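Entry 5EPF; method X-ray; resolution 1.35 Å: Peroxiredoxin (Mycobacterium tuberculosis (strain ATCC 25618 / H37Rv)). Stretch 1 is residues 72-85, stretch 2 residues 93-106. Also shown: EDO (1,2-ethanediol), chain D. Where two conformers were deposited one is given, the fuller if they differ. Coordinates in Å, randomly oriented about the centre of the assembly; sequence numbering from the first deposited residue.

Stretch 1 (72-85) SRVGISTDPVRKQA
Stretch 2, residues 93-106: FDYPLLSDAQGTVA

Two neighbouring parallel strands carry this contact: strand 72-77 runs beside strand 97-99, their directions 29° apart and their axes approaching to 4.5 Å. Gly75 pairs with Leu97, Ile76 with Leu98 and Ser77 with Ser99, at CA-CA distances of 4.5, 4.6 and 5.8 Å. Together the stretches bury 895 Å².

Stretch 1 starts extended. Ser72 makes no contact, but Arg73 (phi/psi -108/137) points toward stretch 2 and, with chi1 to chi3 in m, t, m, carries its guanidinium to Asp94. NH2 of Arg73 meets OD2 of Asp94 at 2.7 Å and nearly straight, while NH1 reaches OD1 of Asp94 at 3.0 Å, giving a two-pronged salt bridge. Asp94 lies near the guanidinium plane, which leaves a face free for Tyr95, whose CD2 is 3.6 Å from NH1 of Arg73. Arginine suits this place because its long chain can pack against an aromatic ring while its charged end is paired.

Val74 (chi1 t) sets CG1 3.7 Å from CG of Leu98, an apolar contact beside the strand pairing. Gly75 then supplies two rungs: its N donates to O of Pro96 (3.0 Å), and its O accepts from N of Leu98 (2.8 Å). Its lack of a side chain is essential to this packing, since an ideal CB would lie 2.7 Å from CD2 of Leu97, a clash. The leucine, in rotamer m,t, thus occupies space that glycine leaves open.

Ile76 (-154/138, both chi angles t) shares the other face of the sheet with Leu98, also m,t. CG1 of Ile76 lies 4.2 Å from CB of Leu98, and CD1 of Ile76 extends to CG1 of Val105 at 3.9 Å, tying the sheet to the start of the second helix. That helix is also anchored by Asp100, whose OD1 accepts from N of Val105 (2.9 Å) and OD2 from N of Ala106 (2.8 Å).

Ser77 completes the ladder: its N donates to O of Leu98 (3.3 Å), and its O accepts from N of Asp100 (2.8 Å). Its OG, at chi1 p, donates to OD2 of Asp79 (2.7 Å) and accepts from N of Asp79 (3.1 Å), bracing the exit from the strand. At Thr78 (-83/3) the chain turns; CG2 of Thr78 packs 3.4 Å from O of Asp100, and one water donates to O of Thr78 (2.7 Å) and O of Ala101 (2.8 Å). In stretch 2 a type I turn from Asp100 to Gly103 follows strand 97-99, with Gly103 at positive phi (72°), a conformation that favours glycine.

The CA-to-CB bond of Asp79 points away, yet its O accepts from OG of Ser99 (2.7 Å), whose chi1 is t. Pro80 occupies the N-cap position, right before the helix, where CG2 of Val81 touches CB of Ser99 at 3.7 Å. Gln84, at chi1 and chi2 m, turns back toward the sheet: its NE2 donates to O of Leu98 (3.0 Å), while its CB packs 4.0 Å from CB of Leu97.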

ATOM      1  N   SER A  72       6.022   1.690  -8.416  0.54 12.13           N
ATOM      2  CA  SER A  72       6.016   2.582  -7.275  0.54 11.78           C
ATOM      3  C   SER A  72       5.295   1.962  -6.083  0.54 11.17           C
ATOM      4  O   SER A  72       4.452   1.079  -6.208  0.54 13.34           O
ATOM      5  CB  SER A  72       5.389   3.912  -7.639  0.54 11.95           C
ATOM      6  OG  SER A  72       4.015   3.729  -7.864  0.54 10.94           O
ATOM      7  N   ARG A  73       5.661   2.451  -4.920  1.00  8.84           N
ATOM      8  CA  ARG A  73       5.211   1.953  -3.629  1.00  9.42           C
ATOM      9  C   ARG A  73       4.245   2.975  -3.046  1.00  7.62           C
ATOM     10  O   ARG A  73       4.516   4.171  -3.093  1.00  8.68           O
ATOM     11  CB  ARG A  73       6.445   1.893  -2.687  1.00 13.09           C
ATOM     12  CG  ARG A  73       7.630   1.077  -3.240  1.00 13.95           C
ATOM     13  CD  ARG A  73       8.953   1.524  -2.646  1.00 14.14           C
ATOM     14  NE  ARG A  73       9.297   2.805  -3.199  1.00 16.57           N
ATOM     15  CZ  ARG A  73      10.159   3.649  -2.666  1.00 13.85           C
ATOM     16  NH1 ARG A  73      10.879   3.337  -1.590  1.00 12.82           N
ATOM     17  NH2 ARG A  73      10.344   4.800  -3.265  1.00 15.75           N
ATOM     18  N   VAL A  74       3.134   2.513  -2.480  1.00  6.72           N
ATOM     19  CA  VAL A  74       2.148   3.382  -1.838  1.00  6.54           C
ATOM     20  C   VAL A  74       1.649   2.673  -0.584  1.00  5.45           C
ATOM     21  O   VAL A  74       1.069   1.583  -0.672  1.00  6.48           O
ATOM     22  CB  VAL A  74       0.951   3.709  -2.748  1.00  7.62           C
ATOM     23  CG1 VAL A  74      -0.088   4.562  -2.006  1.00  7.99           C
ATOM     24  CG2 VAL A  74       1.407   4.417  -4.031  1.00  8.74           C
ATOM     25  N   GLY A  75       1.874   3.277   0.603  1.00  6.21           N
ATOM     26  CA  GLY A  75       1.312   2.730   1.828  1.00  6.62           C
ATOM     27  C   GLY A  75      -0.085   3.260   2.062  1.00  6.30           C
ATOM     28  O   GLY A  75      -0.432   4.337   1.580  1.00  7.72           O
ATOM     29  N   ILE A  76      -0.887   2.518   2.823  1.00  6.80           N
ATOM     30  CA  ILE A  76      -2.262   2.927   3.094  1.00  6.85           C
ATOM     31  C   ILE A  76      -2.706   2.325   4.417  1.00  7.19           C
ATOM     32  O   ILE A  76      -2.414   1.161   4.726  1.00  7.24           O
ATOM     33  CB  ILE A  76      -3.198   2.560   1.913  1.00  6.97           C
ATOM     34  CG1 ILE A  76      -4.658   2.955   2.181  1.00  7.89           C
ATOM     35  CG2 ILE A  76      -3.054   1.085   1.523  1.00  7.73           C
ATOM     36  CD1 ILE A  76      -5.555   2.811   0.954  1.00  9.35           C
ATOM     37  N   SER A  77      -3.402   3.132   5.213  1.00  7.12           N
ATOM     38  CA  SER A  77      -4.017   2.634   6.440  1.00  7.49           C
ATOM     39  C   SER A  77      -5.180   3.558   6.787  1.00  6.98           C
ATOM     40  O   SER A  77      -5.409   4.569   6.119  1.00  8.18           O
ATOM     41  CB  SER A  77      -3.015   2.594   7.603  1.00  7.98           C
ATOM     42  OG  SER A  77      -2.767   3.931   8.029  1.00  8.04           O
ATOM     43  N   THR A  78      -5.886   3.233   7.872  1.00  8.14           N
ATOM     44  CA  THR A  78      -6.934   4.121   8.360  1.00  8.87           C
ATOM     45  C   THR A  78      -6.405   5.246   9.241  1.00  9.34           C
ATOM     46  O   THR A  78      -7.209   6.017   9.765  1.00 10.87           O
ATOM     47  CB  THR A  78      -8.003   3.332   9.123  1.00 10.11           C
ATOM     48  OG1 THR A  78      -7.393   2.652  10.228  1.00 11.24           O
ATOM     49  CG2 THR A  78      -8.708   2.343   8.204  1.00 11.67           C
ATOM     50  N   ASP A  79      -5.092   5.356   9.433  1.00  8.05           N
ATOM     51  CA  ASP A  79      -4.566   6.421  10.279  1.00  8.48           C
ATOM     52  C   ASP A  79      -4.837   7.796   9.658  1.00  8.82           C
ATOM     53  O   ASP A  79      -4.845   7.941   8.433  1.00  9.16           O
ATOM     54  CB  ASP A  79      -3.065   6.240  10.445  1.00  9.01           C
ATOM     55  CG  ASP A  79      -2.727   4.983  11.209  1.00  9.56           C
ATOM     56  OD1 ASP A  79      -3.107   4.899  12.393  1.00 11.30           O
ATOM     57  OD2 ASP A  79      -2.097   4.069  10.644  1.00 10.10           O
ATOM     58  N   PRO A  80      -5.039   8.824  10.490  1.00  8.75           N
ATOM     59  CA  PRO A  80      -5.264  10.181   9.972  0.55  9.28           C
ATOM     60  C   PRO A  80      -4.031  10.715   9.254  1.00  8.30           C
ATOM     61  O   PRO A  80      -2.895  10.294   9.499  1.00  8.71           O
ATOM     62  CB  PRO A  80      -5.543  11.003  11.241  0.55 10.36           C
ATOM     63  CG  PRO A  80      -6.042  10.022  12.224  0.55  9.99           C
ATOM     64  CD  PRO A  80      -5.282   8.745  11.941  0.55  9.50           C
ATOM     65  N   VAL A  81      -4.271  11.684   8.365  1.00  8.96           N
ATOM     66  CA  VAL A  81      -3.193  12.339   7.622  1.00  9.80           C
ATOM     67  C   VAL A  81      -2.085  12.805   8.557  1.00  9.73           C
ATOM     68  O   VAL A  81      -0.899  12.619   8.273  1.00  9.80           O
ATOM     69  CB  VAL A  81      -3.769  13.503   6.786  1.00 10.21           C
ATOM     70  CG1 VAL A  81      -2.677  14.398   6.208  1.00 11.08           C
ATOM     71  CG2 VAL A  81      -4.642  12.955   5.648  1.00 11.01           C
ATOM     72  N   ARG A  82      -2.443  13.417   9.690  1.00 10.31           N
ATOM     73  CA  ARG A  82      -1.406  13.967  10.559  0.55 10.92           C
ATOM     74  C   ARG A  82      -0.493  12.882  11.121  1.00 10.21           C
ATOM     75  O   ARG A  82       0.700  13.134  11.342  1.00 11.53           O
ATOM     76  CB  ARG A  82      -2.014  14.828  11.671  0.55 12.35           C
ATOM     77  CG  ARG A  82      -2.753  14.066  12.763  0.55 14.37           C
ATOM     78  CD  ARG A  82      -3.497  15.037  13.697  0.55 17.29           C
ATOM     79  NE  ARG A  82      -4.564  15.721  12.974  0.55 19.56           N
ATOM     80  CZ  ARG A  82      -5.474  16.515  13.526  0.55 21.58           C
ATOM     81  NH1 ARG A  82      -5.460  16.746  14.834  0.55 22.92           N
ATOM     82  NH2 ARG A  82      -6.397  17.080  12.753  0.55 21.96           N
ATOM     83  N   LYS A  83      -1.016  11.670  11.344  1.00  9.54           N
ATOM     84  CA  LYS A  83      -0.157  10.594  11.823  1.00  9.71           C
ATOM     85  C   LYS A  83       0.675  10.007  10.692  1.00  8.94           C
ATOM     86  O   LYS A  83       1.857   9.703  10.883  1.00  9.07           O
ATOM     87  CB  LYS A  83      -0.972   9.507  12.519  1.00  9.99           C
ATOM     88  CG  LYS A  83      -0.062   8.472  13.195  1.00 10.98           C
ATOM     89  CD  LYS A  83      -0.800   7.564  14.164  1.00 12.85           C
ATOM     90  CE  LYS A  83       0.219   6.670  14.873  1.00 13.98           C
ATOM     91  NZ  LYS A  83      -0.354   5.928  16.007  1.00 16.17           N
ATOM     92  N   GLN A  84       0.073   9.844   9.511  1.00  8.63           N
ATOM     93  CA  GLN A  84       0.850   9.429   8.346  1.00  8.38           C
ATOM     94  C   GLN A  84       1.981  10.411   8.081  1.00  8.75           C
ATOM     95  O   GLN A  84       3.102  10.001   7.762  1.00  8.76           O
ATOM     96  CB  GLN A  84      -0.042   9.321   7.101  1.00  8.50           C
ATOM     97  CG  GLN A  84      -1.279   8.413   7.192  1.00  8.71           C
ATOM     98  CD  GLN A  84      -0.961   6.929   7.247  1.00  8.64           C
ATOM     99  OE1 GLN A  84      -0.110   6.481   8.015  1.00  8.70           O
ATOM    100  NE2 GLN A  84      -1.667   6.153   6.437  1.00 10.38           N
ATOM    101  N   ALA A  85       1.709  11.716   8.225  1.00  8.95           N
ATOM    102  CA  ALA A  85       2.738  12.726   8.001  1.00  8.86           C
ATOM    103  C   ALA A  85       3.919  12.529   8.944  1.00  8.27           C
ATOM    104  O   ALA A  85       5.078  12.585   8.525  1.00  8.97           O
ATOM    105  CB  ALA A  85       2.155  14.132   8.157  1.00 10.42           C
ATOM    106  N   PHE A  93      10.333   8.509   4.483  1.00 10.09           N
ATOM    107  CA  PHE A  93       9.756   7.760   3.370  1.00 10.38           C
ATOM    108  C   PHE A  93       9.739   8.598   2.103  1.00 12.04           C
ATOM    109  O   PHE A  93       9.317   9.756   2.109  1.00 13.48           O
ATOM    110  CB  PHE A  93       8.333   7.305   3.682  1.00  9.86           C
ATOM    111  CG  PHE A  93       8.246   6.260   4.754  1.00  9.73           C
ATOM    112  CD1 PHE A  93       7.089   6.135   5.506  1.00 10.18           C
ATOM    113  CD2 PHE A  93       9.320   5.415   5.027  1.00 10.39           C
ATOM    114  CE1 PHE A  93       6.996   5.181   6.501  1.00 10.20           C
ATOM    115  CE2 PHE A  93       9.221   4.460   6.018  1.00 10.16           C
ATOM    116  CZ  PHE A  93       8.067   4.350   6.758  1.00  9.98           C
ATOM    117  N   ASP A  94      10.180   7.991   1.008  1.00 11.64           N
ATOM    118  CA  ASP A  94      10.216   8.642  -0.297  1.00 11.92           C
ATOM    119  C   ASP A  94       9.040   8.212  -1.166  1.00 12.13           C
ATOM    120  O   ASP A  94       9.217   7.983  -2.362  1.00 15.12           O
ATOM    121  CB  ASP A  94      11.544   8.334  -0.994  1.00 12.76           C
ATOM    122  CG  ASP A  94      11.736   6.843  -1.259  1.00 14.60           C
ATOM    123  OD1 ASP A  94      11.404   6.006  -0.383  1.00 14.08           O
ATOM    124  OD2 ASP A  94      12.217   6.514  -2.366  1.00 17.97           O
ATOM    125  N   TYR A  95       7.850   8.072  -0.590  1.00  9.48           N
ATOM    126  CA  TYR A  95       6.687   7.579  -1.316  1.00  8.30           C
ATOM    127  C   TYR A  95       5.428   8.015  -0.570  1.00  7.75           C
ATOM    128  O   TYR A  95       5.492   8.404   0.605  1.00  8.34           O
ATOM    129  CB  TYR A  95       6.752   6.048  -1.503  1.00  7.73           C
ATOM    130  CG  TYR A  95       6.896   5.245  -0.219  1.00  6.58           C
ATOM    131  CD1 TYR A  95       5.774   4.872   0.519  1.00  7.89           C
ATOM    132  CD2 TYR A  95       8.158   4.829   0.245  1.00  7.35           C
ATOM    133  CE1 TYR A  95       5.881   4.151   1.675  1.00  7.54           C
ATOM    134  CE2 TYR A  95       8.271   4.089   1.426  1.00  7.45           C
ATOM    135  CZ  TYR A  95       7.131   3.755   2.139  1.00  6.83           C
ATOM    136  OH  TYR A  95       7.190   3.006   3.295  1.00  8.00           O
ATOM    137  N   PRO A  96       4.261   7.922  -1.204  1.00  8.25           N
ATOM    138  CA  PRO A  96       3.019   8.352  -0.553  1.00  8.17           C
ATOM    139  C   PRO A  96       2.509   7.367   0.494  1.00  6.97           C
ATOM    140  O   PRO A  96       2.584   6.143   0.324  1.00  8.03           O
ATOM    141  CB  PRO A  96       2.028   8.447  -1.726  1.00  8.79           C
ATOM    142  CG  PRO A  96       2.877   8.459  -2.979  1.00  8.95           C
ATOM    143  CD  PRO A  96       4.038   7.576  -2.624  1.00  8.78           C
ATOM    144  N   LEU A  97       1.956   7.932   1.568  1.00  7.84           N
ATOM    145  CA  LEU A  97       1.124   7.209   2.527  1.00  7.55           C
ATOM    146  C   LEU A  97      -0.271   7.801   2.430  1.00  7.64           C
ATOM    147  O   LEU A  97      -0.438   9.008   2.640  1.00  9.40           O
ATOM    148  CB  LEU A  97       1.627   7.390   3.958  1.00  7.48           C
ATOM    149  CG  LEU A  97       3.038   6.897   4.278  1.00  7.26           C
ATOM    150  CD1 LEU A  97       3.308   7.105   5.758  1.00  9.07           C
ATOM    151  CD2 LEU A  97       3.231   5.423   3.923  1.00  8.15           C
ATOM    152  N   LEU A  98      -1.262   6.967   2.106  1.00  7.63           N
ATOM    153  CA  LEU A  98      -2.639   7.416   1.961  1.00  7.91           C
ATOM    154  C   LEU A  98      -3.415   7.176   3.250  1.00  7.34           C
ATOM    155  O   LEU A  98      -3.234   6.154   3.932  1.00  7.96           O
ATOM    156  CB  LEU A  98      -3.335   6.696   0.803  1.00  8.25           C
ATOM    157  CG  LEU A  98      -2.630   6.792  -0.556  1.00  9.25           C
ATOM    158  CD1 LEU A  98      -3.477   6.079  -1.600  1.00  9.88           C
ATOM    159  CD2 LEU A  98      -2.367   8.249  -0.944  1.00 10.29           C
ATOM    160  N   SER A  99      -4.293   8.117   3.573  1.00  8.09           N
ATOM    161  CA  SER A  99      -5.174   8.006   4.731  1.00  8.26           C
ATOM    162  C   SER A  99      -6.556   7.594   4.244  1.00  8.92           C
ATOM    163  O   SER A  99      -7.204   8.345   3.504  1.00 10.12           O
ATOM    164  CB  SER A  99      -5.252   9.337   5.475  1.00  9.63           C
ATOM    165  OG  SER A  99      -6.223   9.290   6.508  1.00  9.71           O
ATOM    166  N   ASP A 100      -6.992   6.417   4.679  1.00  9.00           N
ATOM    167  CA  ASP A 100      -8.296   5.846   4.356  1.00  9.13           C
ATOM    168  C   ASP A 100      -9.168   5.987   5.602  1.00 10.79           C
ATOM    169  O   ASP A 100      -9.480   5.011   6.282  1.00 10.24           O
ATOM    170  CB  ASP A 100      -8.074   4.374   3.977  1.00  9.28           C
ATOM    171  CG  ASP A 100      -9.318   3.685   3.466  1.00  9.76           C
ATOM    172  OD1 ASP A 100     -10.200   4.322   2.847  1.00 10.00           O
ATOM    173  OD2 ASP A 100      -9.387   2.451   3.643  1.00 10.78           O
ATOM    174  N   ALA A 101      -9.559   7.232   5.915  1.00 11.46           N
ATOM    175  CA  ALA A 101     -10.005   7.552   7.273  1.00 13.23           C
ATOM    176  C   ALA A 101     -11.324   6.891   7.642  1.00 13.63           C
ATOM    177  O   ALA A 101     -11.598   6.724   8.834  1.00 14.94           O
ATOM    178  CB  ALA A 101     -10.073   9.069   7.487  1.00 15.08           C
ATOM    179  N   GLN A 102     -12.147   6.512   6.664  1.00 13.72           N
ATOM    180  CA  GLN A 102     -13.379   5.775   6.938  1.00 15.49           C
ATOM    181  C   GLN A 102     -13.290   4.305   6.537  1.00 13.96           C
ATOM    182  O   GLN A 102     -14.285   3.586   6.628  1.00 15.38           O
ATOM    183  CB  GLN A 102     -14.578   6.429   6.244  1.00 18.87           C
ATOM    184  CG  GLN A 102     -14.957   7.799   6.787  1.00 22.49           C
ATOM    185  CD  GLN A 102     -14.044   8.896   6.282  1.00 25.83           C
ATOM    186  OE1 GLN A 102     -13.768   8.982   5.083  1.00 27.39           O
ATOM    187  NE2 GLN A 102     -13.566   9.737   7.191  1.00 27.32           N
ATOM    188  N   GLY A 103     -12.133   3.836   6.091  1.00 11.74           N
ATOM    189  CA  GLY A 103     -12.018   2.453   5.668  1.00 12.28           C
ATOM    190  C   GLY A 103     -12.704   2.132   4.359  1.00 10.82           C
ATOM    191  O   GLY A 103     -12.883   0.953   4.050  1.00 11.68           O
ATOM    192  N   THR A 104     -13.077   3.148   3.573  1.00 11.44           N
ATOM    193  CA  THR A 104     -13.813   2.920   2.331  1.00 12.47           C
ATOM    194  C   THR A 104     -12.980   2.133   1.324  1.00 11.06           C
ATOM    195  O   THR A 104     -13.475   1.192   0.690  1.00 12.04           O
ATOM    196  CB  THR A 104     -14.231   4.274   1.747  1.00 14.49           C
ATOM    197  OG1 THR A 104     -15.049   4.958   2.708  1.00 16.67           O
ATOM    198  CG2 THR A 104     -15.005   4.104   0.437  1.00 15.20           C
ATOM    199  N   VAL A 105     -11.704   2.485   1.171  1.00  9.61           N
ATOM    200  CA  VAL A 105     -10.875   1.768   0.217  1.00  9.06           C
ATOM    201  C   VAL A 105     -10.517   0.392   0.762  1.00  8.93           C
ATOM    202  O   VAL A 105     -10.517  -0.603   0.027  1.00  9.54           O
ATOM    203  CB  VAL A 105      -9.658   2.622  -0.195  1.00  9.32           C
ATOM    204  CG1 VAL A 105      -8.753   1.854  -1.147  1.00  9.74           C
ATOM    205  CG2 VAL A 105     -10.124   3.925  -0.859  1.00 10.81           C
ATOM    206  N   ALA A 106     -10.266   0.297   2.069  1.00  9.35           N
ATOM    207  CA  ALA A 106     -10.066  -1.015   2.681  1.00  9.12           C
ATOM    208  C   ALA A 106     -11.250  -1.939   2.391  1.00  9.59           C
ATOM    209  O   ALA A 106     -11.065  -3.121   2.074  1.00 10.28           O
ATOM    210  CB  ALA A 106      -9.859  -0.854   4.188  1.00 10.51           C
TER
HETATM  211  C1  EDO D 202      -6.042  15.263   9.412  1.00 24.80           C
HETATM  212  O1  EDO D 202      -5.144  14.479  10.199  1.00 21.44           O
HETATM  213  C2  EDO D 202      -5.523  16.689   9.305  1.00 28.12           C
HETATM  214  O2  EDO D 202      -4.216  16.668   8.736  1.00 29.61           O
HETATM  215  O   HOH W   1      -9.539   6.904  10.745  1.00 20.73           O